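Local coordinates for macrophage migration inhibitory factor-like protein (PDB 6CUQ), which belongs to the macrophage migration inhibitory factor family of small alpha/beta proteins and assembles as a trimer, at residues Met33-Leu36 / Ser37-Gly41. Numbering follows the deposited sequence.
Sequences MKIL and SEVIG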
loop_
_atom_site.group_PDB
_atom_site.type_symbol
_atom_site.label_atom_id
_atom_site.label_comp_id
_atom_site.label_asym_id
_atom_site.label_seq_id
_atom_site.Cartn_x
_atom_site.Cartn_y
_atom_site.Cartn_z
ATOM N N MET B 33 6.390 -14.815 5.036
ATOM C CA MET B 33 5.939 -15.813 4.075
ATOM C C MET B 33 5.696 -17.159 4.749
ATOM O O MET B 33 4.701 -17.832 4.450
ATOM C CB MET B 33 6.952 -15.928 2.942
ATOM C CG MET B 33 6.920 -14.748 1.983
ATOM S SD MET B 33 8.154 -14.860 0.683
ATOM C CE MET B 33 9.683 -14.635 1.580
ATOM N N LYS B 34 6.554 -17.549 5.701
ATOM C CA LYS B 34 6.283 -18.769 6.463
ATOM C C LYS B 34 4.963 -18.665 7.221
ATOM O O LYS B 34 4.163 -19.609 7.224
ATOM C CB LYS B 34 7.428 -19.080 7.433
ATOM C CG LYS B 34 8.614 -19.816 6.818
ATOM C CD LYS B 34 9.799 -19.829 7.756
ATOM C CE LYS B 34 9.604 -20.809 8.881
ATOM N NZ LYS B 34 10.596 -20.543 9.953
ATOM N N ILE B 35 4.727 -17.519 7.876
ATOM C CA ILE B 35 3.490 -17.309 8.636
ATOM C C ILE B 35 2.278 -17.438 7.731
ATOM O O ILE B 35 1.317 -18.149 8.047
ATOM C CB ILE B 35 3.504 -15.926 9.312
ATOM C CG1 ILE B 35 4.480 -15.866 10.483
ATOM C CG2 ILE B 35 2.100 -15.546 9.757
ATOM C CD1 ILE B 35 4.606 -14.456 11.068
ATOM N N LEU B 36 2.315 -16.756 6.583
ATOM C CA LEU B 36 1.215 -16.817 5.627
ATOM C C LEU B 36 0.939 -18.256 5.219
ATOM O O LEU B 36 -0.209 -18.714 5.245
ATOM C CB LEU B 36 1.574 -15.974 4.403
ATOM C CG LEU B 36 1.568 -14.463 4.628
ATOM C CD1 LEU B 36 2.067 -13.741 3.407
ATOM C CD2 LEU B 36 0.152 -13.988 4.957
ATOM N N SER B 37 1.996 -18.997 4.868
ATOM C CA SER B 37 1.822 -20.361 4.391
ATOM C C SER B 37 1.293 -21.271 5.492
ATOM O O SER B 37 0.413 -22.106 5.247
ATOM C CB SER B 37 3.154 -20.881 3.831
ATOM O OG SER B 37 3.433 -22.212 4.254
ATOM N N GLU B 38 1.807 -21.120 6.715
ATOM C CA GLU B 38 1.394 -22.017 7.792
ATOM C C GLU B 38 -0.038 -21.733 8.231
ATOM O O GLU B 38 -0.793 -22.662 8.548
ATOM C CB GLU B 38 2.373 -21.911 8.961
ATOM C CG GLU B 38 3.768 -22.429 8.626
ATOM C CD GLU B 38 4.836 -21.995 9.615
ATOM O OE1 GLU B 38 4.490 -21.407 10.659
ATOM O OE2 GLU B 38 6.031 -22.235 9.333
ATOM N N VAL B 39 -0.427 -20.462 8.273
ATOM C CA VAL B 39 -1.744 -20.106 8.799
ATOM C C VAL B 39 -2.820 -20.141 7.712
ATOM O O VAL B 39 -3.886 -20.733 7.901
ATOM C CB VAL B 39 -1.674 -18.725 9.485
ATOM C CG1 VAL B 39 -3.066 -18.270 9.927
ATOM C CG2 VAL B 39 -0.691 -18.761 10.668
ATOM N N ILE B 40 -2.570 -19.556 6.539
ATOM C CA ILE B 40 -3.580 -19.635 5.482
ATOM C C ILE B 40 -3.602 -21.016 4.823
ATOM O O ILE B 40 -4.614 -21.391 4.215
ATOM C CB ILE B 40 -3.362 -18.501 4.467
ATOM C CG1 ILE B 40 -3.587 -17.170 5.151
ATOM C CG2 ILE B 40 -4.316 -18.601 3.292
ATOM C CD1 ILE B 40 -3.485 -16.013 4.225
ATOM N N GLY B 41 -2.542 -21.808 4.973
ATOM C CA GLY B 41 -2.585 -23.205 4.583
ATOM C C GLY B 41 -2.219 -23.542 3.158
ATOM O O GLY B 41 -2.542 -24.646 2.705
#
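Leu36 CG and Ile40 CG1 both lie anti to the carbonyl carbon of their own residue (chi1 -71° and -65°), which sends the two side chains down the same flank of the helix until Leu36 CD2 meets Ile40 CD1 at 4.2 Å. These are the last two turns of helix 22-40, the helix of a beta-alpha-beta unit in the MIF fold. Four i to i+4 backbone bonds join them, from Ser37 N to Met33 O through Ile40 N to Leu36 O; the Ile40 N to Leu36 O bond is the most bent, with an N-H...O angle of 149°. Leu36 also rests on Thr49 of strand 48-53 and on Tyr87, while Ile35 and Val39, whose CG2 methyls lie 4.4 Å apart, both touch Leu83 of helix 80-95. On the more open side, Lys34 and Glu38 run alongside each other, but Lys34 NZ stays 4.9 Å from Glu38 OE2, too far for a salt bridge; Glu38 OE1 instead forms a salt bridge with Arg86 NH1, and attraction to Lys34 is probably secondary. Gly41, just past the helix end, turns to positive phi, a conformation that glycine adopts readily, and its N still bonds Ser37 O at 3.0 Å.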